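Local coordinates for inactivation-no-after-potential D protein (Drosophila melanogaster, PDB 2QKV) that probably acts as a scaffold in fly visual G protein-coupled signalling, this fragment being its fifth PDZ domain, a peptide-binding module, at residues A[22-27]-A[54-59]; A[62-67]-A[74-79]. The protein carries 1 engineered substitution. One frame throughout, in Å; residues are numbered along the deposited sequence.

Contact 1 of 2, residues A[22-27]-A[54-59]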
ATOM      1  N   LEU A  22     -26.000   1.462 -10.966  1.00 17.99           N
ATOM      2  CA  LEU A  22     -25.953   0.695  -9.729  1.00 15.97           C
ATOM      3  C   LEU A  22     -26.215   1.640  -8.566  1.00 16.52           C
ATOM      4  O   LEU A  22     -26.788   1.246  -7.546  1.00 15.59           O
ATOM      5  CB  LEU A  22     -24.582   0.048  -9.552  1.00 16.52           C
ATOM      6  CG  LEU A  22     -24.181  -1.089 -10.486  1.00 18.27           C
ATOM      7  CD1 LEU A  22     -22.771  -1.535 -10.122  1.00 21.62           C
ATOM      8  CD2 LEU A  22     -25.155  -2.250 -10.345  1.00 18.93           C
ATOM      9  N   GLY A  23     -25.775   2.889  -8.714  1.00 14.29           N
ATOM     10  CA  GLY A  23     -25.980   3.879  -7.673  1.00 15.21           C
ATOM     11  C   GLY A  23     -25.018   3.780  -6.505  1.00 14.34           C
ATOM     12  O   GLY A  23     -25.330   4.232  -5.405  1.00 17.36           O
ATOM     13  N   LEU A  24     -23.847   3.202  -6.747  1.00 14.49           N
ATOM     14  CA  LEU A  24     -22.850   3.029  -5.694  1.00 14.26           C
ATOM     15  C   LEU A  24     -21.609   3.878  -5.918  1.00 13.95           C
ATOM     16  O   LEU A  24     -20.997   3.790  -6.978  1.00 17.09           O
ATOM     17  CB  LEU A  24     -22.389   1.572  -5.636  1.00 14.36           C
ATOM     18  CG  LEU A  24     -23.416   0.448  -5.568  1.00 14.31           C
ATOM     19  CD1 LEU A  24     -22.693  -0.904  -5.635  1.00 15.12           C
ATOM     20  CD2 LEU A  24     -24.207   0.578  -4.293  1.00 13.37           C
ATOM     21  N   SER A  25     -21.238   4.681  -4.924  1.00 13.06           N
ATOM     22  CA  SER A  25     -20.012   5.479  -4.993  1.00 12.40           C
ATOM     23  C   SER A  25     -18.980   4.603  -4.279  1.00 11.14           C
ATOM     24  O   SER A  25     -19.190   4.221  -3.126  1.00 11.14           O
ATOM     25  CB  SER A  25     -20.180   6.802  -4.249  1.00 16.63           C
ATOM     26  OG  SER A  25     -21.224   7.574  -4.826  1.00 22.99           O
ATOM     27  N   LEU A  26     -17.880   4.286  -4.951  1.00 10.42           N
ATOM     28  CA  LEU A  26     -16.872   3.393  -4.377  1.00  9.90           C
ATOM     29  C   LEU A  26     -15.606   4.095  -3.921  1.00 11.52           C
ATOM     30  O   LEU A  26     -15.175   5.072  -4.521  1.00 11.87           O
ATOM     31  CB  LEU A  26     -16.488   2.321  -5.400  1.00 11.18           C
ATOM     32  CG  LEU A  26     -17.625   1.544  -6.054  1.00 10.46           C
ATOM     33  CD1 LEU A  26     -17.041   0.621  -7.111  1.00 13.46           C
ATOM     34  CD2 LEU A  26     -18.386   0.740  -4.991  1.00 11.16           C
ATOM     35  N   SER A  27     -15.005   3.556  -2.864  1.00 11.52           N
ATOM     36  CA  SER A  27     -13.773   4.083  -2.278  1.00 14.91           C
ATOM     37  C   SER A  27     -12.828   2.883  -2.206  1.00 13.54           C
ATOM     38  O   SER A  27     -13.125   1.912  -1.500  1.00 15.84           O
ATOM     39  CB  SER A  27     -14.072   4.610  -0.871  1.00 18.70           C
ATOM     40  OG  SER A  27     -12.898   5.053  -0.208  1.00 23.47           O
ATOM     41  N   ASP A  54     -20.414  -0.993   3.566  1.00  9.34           N
ATOM     42  CA  ASP A  54     -20.118  -2.378   3.205  1.00  8.57           C
ATOM     43  C   ASP A  54     -18.940  -2.364   2.236  1.00  8.04           C
ATOM     44  O   ASP A  54     -18.750  -1.396   1.491  1.00  8.94           O
ATOM     45  CB  ASP A  54     -21.310  -3.051   2.524  1.00  8.06           C
ATOM     46  CG  ASP A  54     -22.434  -3.392   3.492  1.00  7.54           C
ATOM     47  OD1 ASP A  54     -22.219  -3.315   4.721  1.00  9.77           O
ATOM     48  OD2 ASP A  54     -23.527  -3.754   2.991  1.00  9.80           O
ATOM     49  N   ILE A  55     -18.149  -3.436   2.237  1.00  6.90           N
ATOM     50  CA  ILE A  55     -16.988  -3.523   1.369  1.00  6.32           C
ATOM     51  C   ILE A  55     -17.145  -4.673   0.387  1.00  6.45           C
ATOM     52  O   ILE A  55     -17.258  -5.837   0.799  1.00  6.90           O
ATOM     53  CB  ILE A  55     -15.683  -3.754   2.175  1.00  6.46           C
ATOM     54  CG1 ILE A  55     -15.528  -2.659   3.230  1.00  7.18           C
ATOM     55  CG2 ILE A  55     -14.487  -3.760   1.224  1.00  7.52           C
ATOM     56  CD1 ILE A  55     -14.296  -2.819   4.095  1.00  9.72           C
ATOM     57  N   ILE A  56     -17.171  -4.336  -0.902  1.00  6.39           N
ATOM     58  CA  ILE A  56     -17.291  -5.344  -1.951  1.00  5.78           C
ATOM     59  C   ILE A  56     -15.882  -5.903  -2.150  1.00  5.72           C
ATOM     60  O   ILE A  56     -14.950  -5.159  -2.477  1.00  5.91           O
ATOM     61  CB  ILE A  56     -17.816  -4.698  -3.253  1.00  6.19           C
ATOM     62  CG1 ILE A  56     -19.188  -4.062  -2.981  1.00  8.11           C
ATOM     63  CG2 ILE A  56     -17.908  -5.750  -4.360  1.00  7.27           C
ATOM     64  CD1 ILE A  56     -19.706  -3.123  -4.085  1.00  8.25           C
ATOM     65  N   THR A  57     -15.743  -7.219  -1.973  1.00  6.17           N
ATOM     66  CA  THR A  57     -14.444  -7.887  -2.057  1.00  6.04           C
ATOM     67  C   THR A  57     -14.193  -8.773  -3.279  1.00  7.38           C
ATOM     68  O   THR A  57     -13.055  -9.185  -3.527  1.00  8.79           O
ATOM     69  CB  THR A  57     -14.199  -8.720  -0.783  1.00  7.93           C
ATOM     70  OG1 THR A  57     -15.277  -9.655  -0.627  1.00  9.15           O
ATOM     71  CG2 THR A  57     -14.168  -7.812   0.435  1.00  9.53           C
ATOM     72  N   LYS A  58     -15.253  -9.101  -4.012  1.00  8.21           N
ATOM     73  CA  LYS A  58     -15.117  -9.900  -5.228  1.00  8.47           C
ATOM     74  C   LYS A  58     -16.195  -9.429  -6.198  1.00  8.74           C
ATOM     75  O   LYS A  58     -17.324  -9.183  -5.802  1.00  8.39           O
ATOM     76  CB  LYS A  58     -15.265 -11.402  -4.942  1.00  8.76           C
ATOM     77  CG  LYS A  58     -14.919 -12.271  -6.158  1.00 10.21           C
ATOM     78  CD  LYS A  58     -14.789 -13.748  -5.826  1.00 16.07           C
ATOM     79  CE  LYS A  58     -13.527 -14.015  -5.024  1.00 19.51           C
ATOM     80  NZ  LYS A  58     -13.206 -15.473  -4.913  1.00 22.84           N
ATOM     81  N   PHE A  59     -15.835  -9.275  -7.465  1.00  9.25           N
ATOM     82  CA  PHE A  59     -16.795  -8.799  -8.454  1.00  9.09           C
ATOM     83  C   PHE A  59     -16.727  -9.712  -9.663  1.00  9.89           C
ATOM     84  O   PHE A  59     -15.675  -9.847 -10.278  1.00 11.46           O
ATOM     85  CB  PHE A  59     -16.466  -7.358  -8.879  1.00  9.18           C
ATOM     86  CG  PHE A  59     -17.505  -6.751  -9.782  1.00  8.53           C
ATOM     87  CD1 PHE A  59     -18.625  -6.125  -9.240  1.00  8.34           C
ATOM     88  CD2 PHE A  59     -17.405  -6.872 -11.166  1.00 10.57           C
ATOM     89  CE1 PHE A  59     -19.644  -5.624 -10.058  1.00 12.21           C
ATOM     90  CE2 PHE A  59     -18.426  -6.372 -11.998  1.00  9.56           C
ATOM     91  CZ  PHE A  59     -19.544  -5.748 -11.436  1.00 10.87           C
TER

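Contact 2 of 2, residues A[62-67]-A[74-79]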
ATOM      1  N   ASP A  62     -13.726 -11.991  -9.873  1.00 11.67           N
ATOM      2  CA  ASP A  62     -12.395 -11.451  -9.632  1.00 11.56           C
ATOM      3  C   ASP A  62     -12.254 -10.890  -8.224  1.00  9.64           C
ATOM      4  O   ASP A  62     -13.005  -9.995  -7.834  1.00  9.51           O
ATOM      5  CB  ASP A  62     -12.072 -10.345 -10.645  1.00 10.48           C
ATOM      6  CG  ASP A  62     -11.780 -10.887 -12.030  1.00 12.09           C
ATOM      7  OD1 ASP A  62     -10.994 -11.851 -12.138  1.00 14.27           O
ATOM      8  OD2 ASP A  62     -12.321 -10.337 -13.008  1.00 14.35           O
ATOM      9  N   ALA A  63     -11.291 -11.421  -7.473  1.00  9.03           N
ATOM     10  CA  ALA A  63     -11.030 -10.935  -6.121  1.00  9.58           C
ATOM     11  C   ALA A  63     -10.500  -9.509  -6.245  1.00  9.37           C
ATOM     12  O   ALA A  63      -9.633  -9.237  -7.079  1.00  9.62           O
ATOM     13  CB  ALA A  63      -9.999 -11.826  -5.433  1.00 10.22           C
ATOM     14  N   LEU A  64     -11.024  -8.599  -5.423  1.00  6.74           N
ATOM     15  CA  LEU A  64     -10.607  -7.204  -5.484  1.00  7.12           C
ATOM     16  C   LEU A  64      -9.463  -6.832  -4.549  1.00  8.67           C
ATOM     17  O   LEU A  64      -8.911  -5.738  -4.661  1.00  9.21           O
ATOM     18  CB  LEU A  64     -11.805  -6.279  -5.213  1.00  7.91           C
ATOM     19  CG  LEU A  64     -13.036  -6.432  -6.119  1.00  7.83           C
ATOM     20  CD1 LEU A  64     -14.068  -5.372  -5.748  1.00  8.10           C
ATOM     21  CD2 LEU A  64     -12.642  -6.288  -7.580  1.00  9.53           C
ATOM     22  N   GLU A  65      -9.096  -7.723  -3.634  1.00  9.29           N
ATOM     23  CA  GLU A  65      -8.000  -7.395  -2.724  1.00 10.48           C
ATOM     24  C   GLU A  65      -6.724  -7.028  -3.480  1.00  8.38           C
ATOM     25  O   GLU A  65      -6.320  -7.720  -4.420  1.00  9.40           O
ATOM     26  CB  GLU A  65      -7.716  -8.558  -1.760  1.00 13.73           C
ATOM     27  CG  GLU A  65      -7.512  -9.882  -2.429  1.00 19.97           C
ATOM     28  CD  GLU A  65      -8.752 -10.758  -2.365  1.00 24.09           C
ATOM     29  OE1 GLU A  65      -9.880 -10.236  -2.561  1.00 23.78           O
ATOM     30  OE2 GLU A  65      -8.590 -11.970  -2.120  1.00 25.14           O
ATOM     31  N   GLY A  66      -6.125  -5.908  -3.085  1.00  8.98           N
ATOM     32  CA  GLY A  66      -4.885  -5.463  -3.689  1.00 10.16           C
ATOM     33  C   GLY A  66      -4.931  -4.878  -5.084  1.00  8.89           C
ATOM     34  O   GLY A  66      -3.908  -4.444  -5.592  1.00  8.45           O
ATOM     35  N   LEU A  67      -6.088  -4.869  -5.723  1.00  8.52           N
ATOM     36  CA  LEU A  67      -6.147  -4.336  -7.072  1.00  9.11           C
ATOM     37  C   LEU A  67      -6.152  -2.819  -7.109  1.00  7.47           C
ATOM     38  O   LEU A  67      -6.709  -2.163  -6.223  1.00  8.24           O
ATOM     39  CB  LEU A  67      -7.417  -4.815  -7.796  1.00  8.51           C
ATOM     40  CG  LEU A  67      -7.619  -6.302  -8.091  1.00  8.78           C
ATOM     41  CD1 LEU A  67      -8.925  -6.480  -8.885  1.00  8.34           C
ATOM     42  CD2 LEU A  67      -6.444  -6.838  -8.908  1.00  8.83           C
ATOM     43  N   ALA A  74     -12.774  -0.495 -13.524  1.00  7.80           N
ATOM     44  CA  ALA A  74     -12.983  -0.981 -14.885  1.00  9.12           C
ATOM     45  C   ALA A  74     -13.860  -2.222 -14.882  1.00 10.50           C
ATOM     46  O   ALA A  74     -14.693  -2.397 -15.766  1.00 11.46           O
ATOM     47  CB  ALA A  74     -11.636  -1.282 -15.557  1.00  8.82           C
ATOM     48  N   LEU A  75     -13.680  -3.081 -13.883  1.00  9.39           N
ATOM     49  CA  LEU A  75     -14.480  -4.302 -13.800  1.00 10.44           C
ATOM     50  C   LEU A  75     -15.954  -3.953 -13.579  1.00 10.88           C
ATOM     51  O   LEU A  75     -16.851  -4.503 -14.246  1.00 11.32           O
ATOM     52  CB  LEU A  75     -13.979  -5.191 -12.653  1.00  9.96           C
ATOM     53  CG  LEU A  75     -12.538  -5.680 -12.786  1.00 11.63           C
ATOM     54  CD1 LEU A  75     -12.142  -6.459 -11.544  1.00 12.94           C
ATOM     55  CD2 LEU A  75     -12.404  -6.555 -14.022  1.00 13.57           C
ATOM     56  N   PHE A  76     -16.216  -3.039 -12.645  1.00  9.33           N
ATOM     57  CA  PHE A  76     -17.591  -2.621 -12.385  1.00 10.52           C
ATOM     58  C   PHE A  76     -18.191  -1.973 -13.639  1.00 11.83           C
ATOM     59  O   PHE A  76     -19.316  -2.289 -14.048  1.00 12.66           O
ATOM     60  CB  PHE A  76     -17.655  -1.584 -11.258  1.00  9.02           C
ATOM     61  CG  PHE A  76     -17.618  -2.156  -9.857  1.00 10.24           C
ATOM     62  CD1 PHE A  76     -16.421  -2.528  -9.264  1.00 10.10           C
ATOM     63  CD2 PHE A  76     -18.794  -2.277  -9.126  1.00 11.24           C
ATOM     64  CE1 PHE A  76     -16.392  -3.016  -7.946  1.00  9.92           C
ATOM     65  CE2 PHE A  76     -18.789  -2.755  -7.822  1.00 11.07           C
ATOM     66  CZ  PHE A  76     -17.576  -3.129  -7.223  1.00 12.09           C
ATOM     67  N   LYS A  77     -17.441  -1.058 -14.242  1.00 12.40           N
ATOM     68  CA  LYS A  77     -17.927  -0.336 -15.413  1.00 14.39           C
ATOM     69  C   LYS A  77     -18.192  -1.244 -16.607  1.00 14.17           C
ATOM     70  O   LYS A  77     -19.071  -0.965 -17.419  1.00 15.06           O
ATOM     71  CB  LYS A  77     -16.924   0.753 -15.806  1.00 17.09           C
ATOM     72  CG  LYS A  77     -17.487   1.862 -16.695  1.00 22.92           C
ATOM     73  CD  LYS A  77     -18.295   2.864 -15.878  1.00 25.02           C
ATOM     74  CE  LYS A  77     -18.642   4.098 -16.688  1.00 28.92           C
ATOM     75  NZ  LYS A  77     -19.286   5.148 -15.848  1.00 33.07           N
ATOM     76  N   GLY A  78     -17.446  -2.338 -16.697  1.00 13.61           N
ATOM     77  CA  GLY A  78     -17.597  -3.257 -17.812  1.00 15.88           C
ATOM     78  C   GLY A  78     -18.736  -4.258 -17.717  1.00 17.30           C
ATOM     79  O   GLY A  78     -18.974  -5.011 -18.665  1.00 17.90           O
ATOM     80  N   ALA A  79     -19.440  -4.288 -16.590  1.00 16.37           N
ATOM     81  CA  ALA A  79     -20.548  -5.224 -16.417  1.00 17.58           C
ATOM     82  C   ALA A  79     -21.832  -4.663 -17.026  1.00 19.32           C
ATOM     83  O   ALA A  79     -22.387  -3.686 -16.523  1.00 20.32           O
ATOM     84  CB  ALA A  79     -20.761  -5.513 -14.931  1.00 17.23           C
TER

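Contact 1 of 2, residues A[22-27]-A[54-59]
Ile56 reaches from strand 55-59 to Leu24 and Leu26 of strand 24-28, the strand that lines the peptide groove of a PDZ domain and in this family follows the carboxylate-binding loop, to which Leu22 and Gly23 probably belong. One methyl makes both contacts. Ile56 CD1 lies 4.0 Å from Leu24 CD1, the two side chains meeting obliquely, and 4.2 Å from Leu26 CD2, where the side chains cross at about a right angle. Leu24 CD1 and Leu26 CD2 are themselves 4.6 Å apart, and Ile56 CD1 closes a triangle with them. It gets there on an extended arm: CG1 is anti to the carbonyl carbon (chi1 -59°) and CD1 continues nearly straight on (chi2 167°). Leu22 and Phe59 face each other across the same gap but stay farther apart, Leu22 CD1 being 5.1 Å from Phe59 CE1.

The strands are not paired with each other. Strand 33-38 runs between them, antiparallel to both, with Leu38 touching Leu24 and Ile35 touching Ile56, and Phe76 of helix 69-77 packs on Leu26 and Ile56. Pro92 of the second subunit packs on Leu22 and Leu26, probably from the groove side, and Leu26 makes backbone hydrogen bonds to that chain. At the far edge of strand 55-59, Thr57 and Lys58 both face Glu86 in a classic beta bulge. Where the strand begins, Asp54 OD2 takes a salt bridge from Arg89 NH2 and a hydrogen bond from Gln51 N.

Contact 2 of 2, residues A[62-67]-A[74-79]
Leu75, whose methyls meet Asp62, Leu64 and Leu67, sits on a helical turn tied by Gly78 N, which bonds to Ala74 O at 2.9 Å and more weakly to Leu75 O at 3.3 Å. From this turn the Leu75 side chain extends toward segment 62-67, and CD1 does most of the touching. Leu75 CD1 lies 4.0 Å from Leu64 CD2, the two leucines sliding past each other in opposite directions, and 4.2 Å from Leu67 CD1, which comes in at about a right angle. Asp62 adds a third neighbour: its CB also packs on Leu75 CD1, while its OD2 stands 3.9 Å from Leu75 CD2, a plain van der Waals approach of a carboxylate oxygen to a methyl.

Leu64 splits its branches between two helix residues. While CD2 goes to Leu75, Leu64 CD1 comes to the edge of the Phe76 ring, near its plane, 4.0 Å from Phe76 CE1. The Phe76 CB bond does not point at segment 62-67, yet its ring swings round to meet Leu64; the ring also meets that of Phe59, with the planes at about 30°.

What brings Leu64 and Leu67 together is a type II beta turn, closed by Leu67 N to Leu64 O at 3.1 Å. Gly66 fills its third position with the positive phi (74°) that this turn type requires. Within the turn, Glu65 O accepts a hydrogen bond from Arg4 NH2 of the fourth subunit, and Gly1 of that chain packs on Leu75. The short strand and the turn form the connection by which the PDZ fold passes from its sheet into helix 69-77, the helix that walls the peptide groove.

Contact 1 and contact 2 lie in series along the chain, their centres 10 Å apart, and are joined by the passage from strand 55-59 into strand 62-63. A probable hydrogen bond between Thr57 O and Leu64 N, 2.8 Å, links them directly, and Phe59 CE2 comes within 3.3 Å of Leu75 O. Contact 1 belongs to the core beneath the groove strand; contact 2 packs the short strand and turn against the helix that forms the facing wall. Phe76 is shared by both. Pro92 of the second subunit also reaches both contacts, at Phe76 in the second, consistent with a neighbouring tail lying in the peptide-binding groove between them.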